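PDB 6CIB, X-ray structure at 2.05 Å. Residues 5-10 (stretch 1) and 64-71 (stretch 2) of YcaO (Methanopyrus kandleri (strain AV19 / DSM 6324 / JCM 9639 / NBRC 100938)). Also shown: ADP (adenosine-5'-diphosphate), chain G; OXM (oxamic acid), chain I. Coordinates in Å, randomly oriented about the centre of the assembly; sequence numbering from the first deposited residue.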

# COMPACT_ATOMS: atom_id res chain seq x y z
N VAL A 5 6.14 19.26 3.94
CA VAL A 5 5.82 20.40 3.06
C VAL A 5 4.75 20.01 2.04
O VAL A 5 4.24 20.86 1.31
CB VAL A 5 7.08 20.97 2.35
CG1 VAL A 5 8.13 21.42 3.36
CG2 VAL A 5 7.68 19.97 1.36
N TYR A 6 4.41 18.73 1.99
CA TYR A 6 3.46 18.20 1.01
C TYR A 6 2.66 17.07 1.61
O TYR A 6 3.22 16.11 2.16
CB TYR A 6 4.21 17.77 -0.26
CG TYR A 6 3.33 17.37 -1.41
CD1 TYR A 6 2.79 18.32 -2.29
CD2 TYR A 6 3.02 16.02 -1.64
CE1 TYR A 6 1.98 17.93 -3.35
CE2 TYR A 6 2.22 15.62 -2.70
CZ TYR A 6 1.71 16.58 -3.55
OH TYR A 6 0.92 16.17 -4.59
N ASP A 7 1.33 17.19 1.53
CA ASP A 7 0.45 16.18 2.12
C ASP A 7 -0.81 15.93 1.31
O ASP A 7 -1.91 15.87 1.85
CB ASP A 7 0.16 16.51 3.60
CG ASP A 7 -0.71 17.75 3.78
OD1 ASP A 7 -0.83 18.59 2.85
OD2 ASP A 7 -1.29 17.87 4.87
N VAL A 8 -0.65 15.76 -0.00
CA VAL A 8 -1.77 15.47 -0.89
C VAL A 8 -1.95 13.93 -0.97
O VAL A 8 -2.82 13.37 -0.28
CB VAL A 8 -1.61 16.19 -2.26
CG1 VAL A 8 -2.81 15.95 -3.16
CG2 VAL A 8 -1.42 17.69 -2.05
N GLU A 9 -1.11 13.24 -1.75
CA GLU A 9 -1.16 11.78 -1.90
C GLU A 9 -0.47 11.04 -0.76
O GLU A 9 -0.77 9.88 -0.52
CB GLU A 9 -0.52 11.33 -3.22
CG GLU A 9 -1.26 11.78 -4.47
CD GLU A 9 -0.89 13.19 -4.90
OE1 GLU A 9 -0.06 13.85 -4.23
OE2 GLU A 9 -1.44 13.63 -5.92
N GLY A 10 0.48 11.71 -0.10
CA GLY A 10 1.23 11.14 1.03
C GLY A 10 1.99 12.25 1.75
O GLY A 10 1.93 13.41 1.34
PB ADP G . 1.37 3.44 -3.09
O1B ADP G . 2.52 3.46 -2.10
O2B ADP G . 0.00 3.26 -2.46
O3B ADP G . 1.59 2.59 -4.32
PA ADP G . 2.03 5.74 -4.73
O1A ADP G . 1.77 7.19 -4.41
O2A ADP G . 1.54 5.24 -6.06
O3A ADP G . 1.27 4.98 -3.55
O5' ADP G . 3.60 5.47 -4.56
C5' ADP G . 4.37 4.43 -5.20
C4' ADP G . 5.78 4.41 -4.60
O4' ADP G . 6.42 5.68 -4.80
C3' ADP G . 5.81 4.19 -3.08
O3' ADP G . 7.03 3.53 -2.70
C2' ADP G . 5.82 5.60 -2.52
O2' ADP G . 6.34 5.67 -1.20
C1' ADP G . 6.68 6.34 -3.55
N9 ADP G . 6.34 7.77 -3.68
C8 ADP G . 5.17 8.26 -4.12
N7 ADP G . 5.18 9.61 -4.13
C5 ADP G . 6.38 10.01 -3.71
C6 ADP G . 7.05 11.32 -3.50
N6 ADP G . 6.39 12.47 -3.76
N1 ADP G . 8.32 11.30 -3.05
C2 ADP G . 8.99 10.15 -2.79
N3 ADP G . 8.44 8.93 -2.97
C4 ADP G . 7.16 8.79 -3.42
C1 OXM I . -1.76 16.97 -19.46
N1 OXM I . -2.72 16.99 -20.37
O1 OXM I . -1.05 17.95 -19.23
C2 OXM I . -1.56 15.74 -18.69
O2 OXM I . -0.49 15.58 -18.06
O3 OXM I . -2.47 14.88 -18.68
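Stretch 2, residues 64-71: KGTTRIQA

How does stretch 2 lie on stretch 1? Its loop, running from Gly65 through Thr67 into a helix that begins at Arg68, meets a stretch 1 without regular helix or strand. The backbones stay apart: the nearest CA atoms, those of Glu9 and Gly65, are 6.8 Å from each other, and side chains of stretch 1 reach across to both backbone and side chains of stretch 2, burying 214 Å² in all, both sides summed.

What holds Glu9, the residue with the most covered surface, in place? Glu9 OE2 accepts two hydrogen bonds from Thr66, at 2.7 Å from Thr66 N and 2.8 Å from Thr66 OG1, so one carboxylate oxygen binds both backbone and side chain. Tyr6 OH donates to the other oxygen, Glu9 OE1, at 2.5 Å. Beside Thr66 OG1, Val8 CG1 packs at 3.9 Å.

Where does Gln70 sit? From the first turn of the helix its side chain, chi1 t and chi2 p, brings Gln70 CG to 3.4 Å from Glu9 CD. Its amide continues to the ADP adenine, with Gln70 NE2 donating to ADP N7 at 2.8 Å and ADP N6 donating to Gln70 OE1 at 3.2 Å.

How is the helix start secured? Thr67 OG1 caps it, accepting from Gln70 N at 3.1 Å. A water lies 2.7 Å from both Thr67 OG1 and Tyr6 OH, donating to the latter and bridging the two stretches.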

# COMPACT_ATOMS: atom_id res chain seq x y z
N LYS A 64 0.56 7.02 -10.17
CA LYS A 64 -0.58 7.90 -10.33
C LYS A 64 -0.46 9.04 -9.35
O LYS A 64 0.39 9.00 -8.45
CB LYS A 64 -1.92 7.14 -10.15
CG LYS A 64 -2.35 6.81 -8.72
CD LYS A 64 -1.49 5.74 -8.08
CE LYS A 64 -2.15 5.15 -6.84
NZ LYS A 64 -1.10 4.52 -5.98
N GLY A 65 -1.32 10.04 -9.52
CA GLY A 65 -1.31 11.23 -8.67
C GLY A 65 -2.37 12.22 -9.12
O GLY A 65 -3.03 12.01 -10.14
N THR A 66 -2.53 13.31 -8.37
CA THR A 66 -3.44 14.37 -8.80
C THR A 66 -2.84 15.23 -9.91
O THR A 66 -3.58 15.91 -10.64
CB THR A 66 -3.86 15.28 -7.63
OG1 THR A 66 -2.69 15.86 -7.05
CG2 THR A 66 -4.62 14.48 -6.57
N THR A 67 -1.51 15.19 -10.03
CA THR A 67 -0.77 15.94 -11.05
C THR A 67 0.11 14.98 -11.85
O THR A 67 0.46 13.90 -11.36
CB THR A 67 0.15 17.02 -10.44
OG1 THR A 67 1.08 16.38 -9.55
CG2 THR A 67 -0.64 18.10 -9.67
N ARG A 68 0.47 15.40 -13.06
CA ARG A 68 1.32 14.59 -13.95
C ARG A 68 2.69 14.40 -13.32
O ARG A 68 3.29 13.33 -13.44
CB ARG A 68 1.42 15.24 -15.34
CG ARG A 68 2.25 14.47 -16.39
CD ARG A 68 1.68 13.08 -16.72
NE ARG A 68 0.31 13.15 -17.23
CZ ARG A 68 -0.49 12.10 -17.42
NH1 ARG A 68 -0.08 10.86 -17.13
NH2 ARG A 68 -1.72 12.29 -17.88
N ILE A 69 3.18 15.45 -12.65
CA ILE A 69 4.45 15.38 -11.93
C ILE A 69 4.39 14.27 -10.86
O ILE A 69 5.26 13.39 -10.85
CB ILE A 69 4.90 16.75 -11.33
CG1 ILE A 69 5.42 17.69 -12.44
CG2 ILE A 69 6.01 16.55 -10.31
CD1 ILE A 69 5.60 19.16 -12.01
N GLN A 70 3.37 14.29 -10.00
CA GLN A 70 3.27 13.27 -8.93
C GLN A 70 3.11 11.85 -9.48
O GLN A 70 3.69 10.92 -8.95
CB GLN A 70 2.15 13.60 -7.92
CG GLN A 70 1.90 12.54 -6.82
CD GLN A 70 3.14 12.17 -5.99
OE1 GLN A 70 4.12 12.92 -5.92
NE2 GLN A 70 3.08 11.01 -5.33
N ALA A 71 2.34 11.71 -10.56
CA ALA A 71 2.18 10.42 -11.22
C ALA A 71 3.52 9.88 -11.73
O ALA A 71 3.77 8.67 -11.64
CB ALA A 71 1.17 10.51 -12.35
O HOH W 1 1.46 17.18 -7.05